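Putative tetR family transcription regulator (Shewanella loihica, PDB 3PPB) probably binds DNA through a helix-turn-helix domain and regulates transcription as a member of the TetR family. Local coordinates at residues G143-C157 with A183-R195. Numbering follows the deposited sequence.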
ATOM      1  N   GLY A 143       7.145   0.915 -28.534  1.00 40.29           N
ATOM      2  CA  GLY A 143       7.668  -0.431 -28.355  1.00 39.03           C
ATOM      3  C   GLY A 143       8.601  -0.597 -27.176  1.00 41.47           C
ATOM      4  O   GLY A 143       9.335  -1.581 -27.130  1.00 40.97           O
ATOM      5  N   GLU A 144       8.596   0.356 -26.213  1.00 37.06           N
ATOM      6  CA  GLU A 144       9.421   0.261 -25.014  1.00 36.69           C
ATOM      7  C   GLU A 144       8.682  -0.436 -23.871  1.00 36.16           C
ATOM      8  O   GLU A 144       9.325  -1.103 -23.081  1.00 32.65           O
ATOM      9  CB  GLU A 144       9.857   1.654 -24.516  1.00 39.06           C
ATOM     10  CG  GLU A 144      10.893   2.338 -25.385  1.00 53.20           C
ATOM     11  CD  GLU A 144      11.125   3.775 -24.972  1.00 71.66           C
ATOM     12  OE1 GLU A 144      10.361   4.654 -25.436  1.00 64.03           O
ATOM     13  OE2 GLU A 144      12.044   4.018 -24.155  1.00 59.36           O
ATOM     14  N   LEU A 145       7.346  -0.246 -23.762  1.00 32.01           N
ATOM     15  CA  LEU A 145       6.558  -0.802 -22.657  1.00 30.50           C
ATOM     16  C   LEU A 145       5.622  -1.911 -23.111  1.00 34.28           C
ATOM     17  O   LEU A 145       5.074  -1.859 -24.209  1.00 34.46           O
ATOM     18  CB  LEU A 145       5.753   0.311 -21.932  1.00 28.96           C
ATOM     19  CG  LEU A 145       6.569   1.497 -21.390  1.00 31.83           C
ATOM     20  CD1 LEU A 145       5.679   2.512 -20.682  1.00 29.59           C
ATOM     21  CD2 LEU A 145       7.724   1.028 -20.499  1.00 33.62           C
ATOM     22  N   ALA A 146       5.467  -2.927 -22.261  1.00 29.91           N
ATOM     23  CA  ALA A 146       4.591  -4.071 -22.490  1.00 29.33           C
ATOM     24  C   ALA A 146       3.130  -3.627 -22.571  1.00 32.17           C
ATOM     25  O   ALA A 146       2.736  -2.578 -22.021  1.00 30.33           O
ATOM     26  CB  ALA A 146       4.765  -5.084 -21.371  1.00 29.69           C
ATOM     27  N   GLU A 147       2.325  -4.431 -23.263  1.00 29.88           N
ATOM     28  CA  GLU A 147       0.921  -4.114 -23.469  1.00 31.04           C
ATOM     29  C   GLU A 147       0.033  -4.862 -22.496  1.00 36.98           C
ATOM     30  O   GLU A 147      -0.630  -5.829 -22.874  1.00 39.37           O
ATOM     31  CB  GLU A 147       0.504  -4.400 -24.916  1.00 33.43           C
ATOM     32  CG  GLU A 147       1.267  -3.537 -25.891  1.00 41.12           C
ATOM     33  CD  GLU A 147       1.092  -3.956 -27.314  1.00 40.79           C
ATOM     34  OE1 GLU A 147       1.918  -4.763 -27.785  1.00 37.01           O
ATOM     35  OE2 GLU A 147       0.140  -3.468 -27.956  1.00 41.10           O
ATOM     36  N   TYR A 148       0.010  -4.399 -21.248  1.00 30.52           N
ATOM     37  CA  TYR A 148      -0.890  -4.973 -20.233  1.00 29.30           C
ATOM     38  C   TYR A 148      -2.064  -4.008 -20.069  1.00 31.28           C
ATOM     39  O   TYR A 148      -1.907  -2.876 -20.529  1.00 30.95           O
ATOM     40  CB  TYR A 148      -0.152  -5.190 -18.900  1.00 28.06           C
ATOM     41  CG  TYR A 148       1.193  -5.886 -19.001  1.00 27.50           C
ATOM     42  CD1 TYR A 148       1.329  -7.097 -19.680  1.00 29.78           C
ATOM     43  CD2 TYR A 148       2.316  -5.367 -18.367  1.00 26.59           C
ATOM     44  CE1 TYR A 148       2.564  -7.744 -19.772  1.00 30.11           C
ATOM     45  CE2 TYR A 148       3.546  -6.025 -18.416  1.00 26.99           C
ATOM     46  CZ  TYR A 148       3.669  -7.208 -19.131  1.00 32.22           C
ATOM     47  OH  TYR A 148       4.890  -7.833 -19.224  1.00 27.74           O
ATOM     48  N   PRO A 149      -3.225  -4.364 -19.444  1.00 28.95           N
ATOM     49  CA  PRO A 149      -4.295  -3.359 -19.257  1.00 30.14           C
ATOM     50  C   PRO A 149      -3.724  -2.124 -18.564  1.00 31.97           C
ATOM     51  O   PRO A 149      -2.991  -2.268 -17.581  1.00 29.94           O
ATOM     52  CB  PRO A 149      -5.321  -4.112 -18.410  1.00 32.91           C
ATOM     53  CG  PRO A 149      -5.117  -5.550 -18.803  1.00 35.47           C
ATOM     54  CD  PRO A 149      -3.628  -5.649 -18.835  1.00 29.96           C
ATOM     55  N   ILE A 150      -4.013  -0.922 -19.128  1.00 28.50           N
ATOM     56  CA  ILE A 150      -3.502   0.368 -18.664  0.50 27.40           C
ATOM     57  C   ILE A 150      -3.777   0.604 -17.158  1.00 29.30           C
ATOM     58  O   ILE A 150      -2.891   1.060 -16.443  1.00 26.21           O
ATOM     59  CB  ILE A 150      -4.019   1.559 -19.539  0.50 31.51           C
ATOM     60  CG1 ILE A 150      -3.112   2.797 -19.387  0.50 31.64           C
ATOM     61  CG2 ILE A 150      -5.504   1.919 -19.318  0.50 32.17           C
ATOM     62  CD1 ILE A 150      -2.117   2.910 -20.458  0.50 42.98           C
ATOM     63  N   GLU A 151      -4.985   0.282 -16.671  1.00 27.00           N
ATOM     64  CA  GLU A 151      -5.311   0.548 -15.271  1.00 26.22           C
ATOM     65  C   GLU A 151      -4.509  -0.328 -14.297  1.00 29.51           C
ATOM     66  O   GLU A 151      -4.145   0.132 -13.219  1.00 27.31           O
ATOM     67  CB  GLU A 151      -6.807   0.428 -14.997  1.00 28.07           C
ATOM     68  CG  GLU A 151      -7.148   1.265 -13.777  1.00 42.48           C
ATOM     69  CD  GLU A 151      -8.550   1.165 -13.233  1.00 53.07           C
ATOM     70  OE1 GLU A 151      -9.501   1.220 -14.042  1.00 51.98           O
ATOM     71  OE2 GLU A 151      -8.699   1.118 -11.989  1.00 48.03           O
ATOM     72  N   LEU A 152      -4.218  -1.570 -14.687  1.00 27.32           N
ATOM     73  CA  LEU A 152      -3.405  -2.481 -13.881  1.00 26.15           C
ATOM     74  C   LEU A 152      -1.981  -1.928 -13.832  1.00 28.43           C
ATOM     75  O   LEU A 152      -1.352  -1.932 -12.783  1.00 28.72           O
ATOM     76  CB  LEU A 152      -3.432  -3.914 -14.477  1.00 26.60           C
ATOM     77  CG  LEU A 152      -2.545  -4.976 -13.795  1.00 29.43           C
ATOM     78  CD1 LEU A 152      -2.804  -5.084 -12.277  1.00 28.80           C
ATOM     79  CD2 LEU A 152      -2.707  -6.313 -14.458  1.00 33.61           C
HETATM   80  N   MSE A 153      -1.487  -1.420 -14.964  1.00 23.39           N
HETATM   81  CA  MSE A 153      -0.144  -0.849 -15.013  1.00 20.78           C
HETATM   82  C   MSE A 153      -0.068   0.405 -14.120  1.00 26.60           C
HETATM   83  O   MSE A 153       0.922   0.558 -13.425  1.00 23.96           O
HETATM   84  CB  MSE A 153       0.255  -0.552 -16.467  1.00 20.77           C
HETATM   85  CG  MSE A 153       0.346  -1.834 -17.327  1.00 24.94           C
HETATM   86 SE   MSE A 153       0.932  -1.406 -19.111  0.75 29.79          SE
HETATM   87  CE  MSE A 153       2.808  -1.255 -18.803  1.00 24.41           C
ATOM     88  N   GLN A 154      -1.114   1.289 -14.122  1.00 26.95           N
ATOM     89  CA  GLN A 154      -1.055   2.491 -13.266  0.50 26.39           C
ATOM     90  C   GLN A 154      -1.117   2.081 -11.800  1.00 30.03           C
ATOM     91  O   GLN A 154      -0.355   2.635 -11.010  1.00 30.14           O
ATOM     92  CB  GLN A 154      -2.129   3.555 -13.587  0.50 28.14           C
ATOM     93  CG  GLN A 154      -1.825   4.900 -12.887  0.50 32.40           C
ATOM     94  CD  GLN A 154      -2.614   6.119 -13.327  0.50 47.53           C
ATOM     95  OE1 GLN A 154      -3.225   6.159 -14.404  0.50 46.41           O
ATOM     96  NE2 GLN A 154      -2.567   7.172 -12.512  0.50 25.62           N
ATOM     97  N   ASP A 155      -1.963   1.082 -11.424  1.00 25.37           N
ATOM     98  CA  ASP A 155      -2.006   0.612 -10.030  1.00 23.57           C
ATOM     99  C   ASP A 155      -0.654   0.060  -9.653  1.00 26.76           C
ATOM    100  O   ASP A 155      -0.203   0.248  -8.523  1.00 25.50           O
ATOM    101  CB  ASP A 155      -3.079  -0.464  -9.820  1.00 24.72           C
ATOM    102  CG  ASP A 155      -4.494   0.062  -9.688  1.00 29.09           C
ATOM    103  OD1 ASP A 155      -4.661   1.296  -9.596  1.00 25.09           O
ATOM    104  OD2 ASP A 155      -5.433  -0.763  -9.695  1.00 33.20           O
ATOM    105  N   ASN A 156      -0.004  -0.641 -10.602  1.00 25.05           N
ATOM    106  CA  ASN A 156       1.296  -1.229 -10.356  1.00 24.51           C
ATOM    107  C   ASN A 156       2.321  -0.129 -10.081  1.00 25.50           C
ATOM    108  O   ASN A 156       3.084  -0.269  -9.127  1.00 25.65           O
ATOM    109  CB  ASN A 156       1.712  -2.139 -11.506  1.00 28.47           C
ATOM    110  CG  ASN A 156       3.059  -2.735 -11.275  1.00 33.74           C
ATOM    111  OD1 ASN A 156       3.257  -3.595 -10.399  1.00 23.02           O
ATOM    112  ND2 ASN A 156       4.018  -2.143 -11.944  1.00 21.79           N
ATOM    113  N   CYS A 157       2.339   0.960 -10.890  1.00 22.73           N
ATOM    114  CA  CYS A 157       3.239   2.110 -10.660  1.00 23.96           C
ATOM    115  C   CYS A 157       3.036   2.630  -9.247  1.00 27.61           C
ATOM    116  O   CYS A 157       3.994   2.893  -8.529  1.00 26.21           O
ATOM    117  CB  CYS A 157       2.986   3.223 -11.678  1.00 25.67           C
ATOM    118  SG  CYS A 157       3.422   2.795 -13.365  1.00 29.77           S
ATOM    119  N   ALA A 183      18.521   0.669  -8.040  1.00 25.43           N
ATOM    120  CA  ALA A 183      17.789  -0.602  -7.951  1.00 23.68           C
ATOM    121  C   ALA A 183      16.294  -0.343  -7.899  1.00 26.72           C
ATOM    122  O   ALA A 183      15.541  -1.051  -8.563  1.00 26.81           O
ATOM    123  CB  ALA A 183      18.249  -1.390  -6.727  1.00 24.21           C
ATOM    124  N   SER A 184      15.859   0.714  -7.181  1.00 24.17           N
ATOM    125  CA  SER A 184      14.431   1.052  -7.073  1.00 23.19           C
ATOM    126  C   SER A 184      13.867   1.430  -8.430  1.00 24.76           C
ATOM    127  O   SER A 184      12.782   0.957  -8.752  1.00 23.77           O
ATOM    128  CB  SER A 184      14.162   2.143  -6.030  1.00 24.96           C
ATOM    129  OG  SER A 184      14.472   3.442  -6.510  1.00 29.26           O
ATOM    130  N   PHE A 185      14.569   2.240  -9.225  1.00 23.22           N
ATOM    131  CA  PHE A 185      14.079   2.551 -10.592  1.00 23.64           C
ATOM    132  C   PHE A 185      14.056   1.286 -11.495  1.00 28.18           C
ATOM    133  O   PHE A 185      13.132   1.115 -12.302  1.00 27.00           O
ATOM    134  CB  PHE A 185      14.916   3.648 -11.293  1.00 25.44           C
ATOM    135  CG  PHE A 185      14.377   3.976 -12.683  1.00 27.41           C
ATOM    136  CD1 PHE A 185      13.120   4.554 -12.846  1.00 28.68           C
ATOM    137  CD2 PHE A 185      15.111   3.666 -13.825  1.00 28.94           C
ATOM    138  CE1 PHE A 185      12.608   4.811 -14.130  1.00 29.66           C
ATOM    139  CE2 PHE A 185      14.601   3.935 -15.104  1.00 32.09           C
ATOM    140  CZ  PHE A 185      13.357   4.525 -15.247  1.00 29.97           C
ATOM    141  N   ALA A 186      15.077   0.415 -11.365  1.00 25.55           N
ATOM    142  CA  ALA A 186      15.166  -0.818 -12.157  1.00 25.41           C
ATOM    143  C   ALA A 186      13.933  -1.701 -11.923  1.00 28.95           C
ATOM    144  O   ALA A 186      13.332  -2.163 -12.897  1.00 29.43           O
ATOM    145  CB  ALA A 186      16.448  -1.575 -11.828  1.00 25.72           C
ATOM    146  N   LEU A 187      13.496  -1.853 -10.645  1.00 24.08           N
ATOM    147  CA  LEU A 187      12.301  -2.651 -10.314  1.00 22.06           C
ATOM    148  C   LEU A 187      11.083  -2.010 -10.945  1.00 24.68           C
ATOM    149  O   LEU A 187      10.266  -2.712 -11.507  1.00 22.66           O
ATOM    150  CB  LEU A 187      12.103  -2.806  -8.798  1.00 21.40           C
ATOM    151  CG  LEU A 187      13.070  -3.779  -8.087  1.00 25.68           C
ATOM    152  CD1 LEU A 187      13.266  -3.384  -6.654  1.00 25.70           C
ATOM    153  CD2 LEU A 187      12.622  -5.249  -8.191  1.00 22.23           C
ATOM    154  N   PHE A 188      10.995  -0.669 -10.903  1.00 23.65           N
ATOM    155  CA  PHE A 188       9.873   0.091 -11.467  1.00 23.94           C
ATOM    156  C   PHE A 188       9.798  -0.055 -13.011  1.00 30.08           C
ATOM    157  O   PHE A 188       8.751  -0.434 -13.536  1.00 29.47           O
ATOM    158  CB  PHE A 188      10.002   1.565 -11.062  1.00 25.17           C
ATOM    159  CG  PHE A 188       8.973   2.478 -11.680  1.00 27.63           C
ATOM    160  CD1 PHE A 188       7.654   2.467 -11.240  1.00 32.91           C
ATOM    161  CD2 PHE A 188       9.334   3.391 -12.667  1.00 29.95           C
ATOM    162  CE1 PHE A 188       6.711   3.345 -11.789  1.00 34.39           C
ATOM    163  CE2 PHE A 188       8.387   4.246 -13.234  1.00 33.20           C
ATOM    164  CZ  PHE A 188       7.082   4.219 -12.796  1.00 32.64           C
ATOM    165  N   TRP A 189      10.899   0.269 -13.722  1.00 26.86           N
ATOM    166  CA  TRP A 189      10.968   0.214 -15.170  1.00 26.84           C
ATOM    167  C   TRP A 189      10.795  -1.212 -15.701  1.00 32.34           C
ATOM    168  O   TRP A 189      10.002  -1.417 -16.627  1.00 32.81           O
ATOM    169  CB  TRP A 189      12.307   0.800 -15.681  1.00 25.52           C
ATOM    170  CG  TRP A 189      12.353   0.869 -17.185  1.00 26.20           C
ATOM    171  CD1 TRP A 189      13.039   0.037 -18.024  1.00 29.24           C
ATOM    172  CD2 TRP A 189      11.644   1.799 -18.030  1.00 25.76           C
ATOM    173  NE1 TRP A 189      12.811   0.395 -19.338  1.00 28.58           N
ATOM    174  CE2 TRP A 189      11.953   1.470 -19.369  1.00 29.59           C
ATOM    175  CE3 TRP A 189      10.772   2.886 -17.782  1.00 26.54           C
ATOM    176  CZ2 TRP A 189      11.428   2.190 -20.463  1.00 28.90           C
ATOM    177  CZ3 TRP A 189      10.269   3.603 -18.865  1.00 28.15           C
ATOM    178  CH2 TRP A 189      10.610   3.262 -20.186  1.00 29.24           C
ATOM    179  N   ASN A 190      11.528  -2.194 -15.126  1.00 27.34           N
ATOM    180  CA  ASN A 190      11.514  -3.580 -15.611  1.00 25.59           C
ATOM    181  C   ASN A 190      10.163  -4.261 -15.446  1.00 27.29           C
ATOM    182  O   ASN A 190       9.863  -5.185 -16.209  1.00 26.27           O
ATOM    183  CB  ASN A 190      12.630  -4.397 -14.985  1.00 27.67           C
ATOM    184  CG  ASN A 190      13.971  -3.972 -15.512  1.00 38.09           C
ATOM    185  OD1 ASN A 190      14.072  -3.249 -16.504  1.00 33.94           O
ATOM    186  ND2 ASN A 190      15.033  -4.373 -14.846  1.00 25.97           N
ATOM    187  N   ALA A 191       9.327  -3.802 -14.504  1.00 22.31           N
ATOM    188  CA  ALA A 191       7.974  -4.370 -14.396  1.00 22.25           C
ATOM    189  C   ALA A 191       7.189  -4.097 -15.669  1.00 25.82           C
ATOM    190  O   ALA A 191       6.490  -4.978 -16.144  1.00 26.41           O
ATOM    191  CB  ALA A 191       7.222  -3.762 -13.196  1.00 22.26           C
HETATM  192  N   MSE A 192       7.347  -2.885 -16.233  1.00 23.21           N
HETATM  193  CA  MSE A 192       6.632  -2.360 -17.408  0.50 22.41           C
HETATM  194  C   MSE A 192       7.267  -2.639 -18.753  1.00 28.78           C
HETATM  195  O   MSE A 192       6.566  -2.647 -19.757  1.00 31.19           O
HETATM  196  CB  MSE A 192       6.567  -0.823 -17.324  0.50 23.77           C
HETATM  197  CG  MSE A 192       5.889  -0.258 -16.099  0.50 28.51           C
HETATM  198 SE   MSE A 192       5.543   1.617 -16.431  0.38 34.04          SE
HETATM  199  CE  MSE A 192       7.364   2.337 -16.277  0.50 30.16           C
ATOM    200  N   ALA A 193       8.621  -2.681 -18.818  1.00 26.89           N
ATOM    201  CA  ALA A 193       9.332  -2.776 -20.091  1.00 26.15           C
ATOM    202  C   ALA A 193       9.012  -4.061 -20.845  1.00 32.56           C
ATOM    203  O   ALA A 193       8.781  -5.097 -20.210  1.00 31.44           O
ATOM    204  CB  ALA A 193      10.841  -2.661 -19.863  1.00 25.72           C
ATOM    205  N   VAL A 194       9.020  -3.995 -22.207  1.00 31.88           N
ATOM    206  CA  VAL A 194       8.798  -5.152 -23.089  1.00 33.77           C
ATOM    207  C   VAL A 194       9.923  -6.169 -22.883  1.00 39.83           C
ATOM    208  O   VAL A 194      11.086  -5.778 -22.683  1.00 38.88           O
ATOM    209  CB  VAL A 194       8.712  -4.813 -24.608  1.00 40.40           C
ATOM    210  CG1 VAL A 194       7.377  -4.218 -25.004  1.00 40.83           C
ATOM    211  CG2 VAL A 194       9.872  -3.934 -25.064  1.00 40.90           C
ATOM    212  N   ARG A 195       9.591  -7.459 -22.996  1.00 38.03           N
ATOM    213  CA  ARG A 195      10.545  -8.573 -22.918  1.00 42.61           C
ATOM    214  C   ARG A 195      10.370  -9.481 -24.135  1.00 47.22           C
ATOM    215  O   ARG A 195       9.226  -9.559 -24.641  1.00 49.94           O
ATOM    216  CB  ARG A 195      10.353  -9.359 -21.627  1.00 43.54           C
ATOM    217  CG  ARG A 195      11.025  -8.666 -20.437  1.00 56.24           C
ATOM    218  CD  ARG A 195      11.356  -9.621 -19.306  1.00 65.78           C
ATOM    219  NE  ARG A 195      12.409 -10.566 -19.675  1.00 74.87           N
ATOM    220  CZ  ARG A 195      13.586 -10.668 -19.064  1.00 88.36           C
ATOM    221  NH1 ARG A 195      13.866  -9.907 -18.010  1.00 76.64           N
ATOM    222  NH2 ARG A 195      14.489 -11.538 -19.496  1.00 65.67           N
ATOM    223  OXT ARG A 195      11.373 -10.080 -24.597  1.00 55.19           O
TER
HETATM  224  O   HOH W   1       6.982  -6.372 -18.337  1.00 21.02           O
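Leu145 lays its CD2 methyl over one face of the Trp189 indole, a CH-pi contact 4.0 Å from the centroid of the six-membered ring, while Ala86 of helix 82-99 also packs on this tryptophan. The Tyr148 ring carries the Ala146 methyl on one face and meets the carbonyl O of Ala191 at its edge. Here, in the all-helical TetR-like fold, the start of helix 150-170 runs antiparallel to the end of helix 178-192; both also face the second subunit, where Asn156 OD1 accepts a hydrogen bond from Gln160 NE2 of that chain. Trp189 reaches Leu145 because chi1 near -175° turns its ring away from the backbone N. An alanine in its place would probably leave the CD2 methyl of Leu145 without the indole face and open a gap toward helix 82-99. The same methyl, Leu145 CD2, also touches Met192 CB, and Met153 CE reaches that carbon from helix 150-170; both methionines are selenomethionines. Cys157 SG approaches the Phe188 ring obliquely, 3.7 Å from Phe188 CE1. Beyond the helices a single beta bridge pairs Leu145 with Ala193: Val194 N donates to Glu144 O (3.0 Å), and Ala146 N donates a hydrogen bond to Met192 O (2.7 Å), almost in line with the C=O bond. One water accepts from Tyr148 OH at 2.7 Å and donates to the carbonyl O atoms of Ala191 and Ala193.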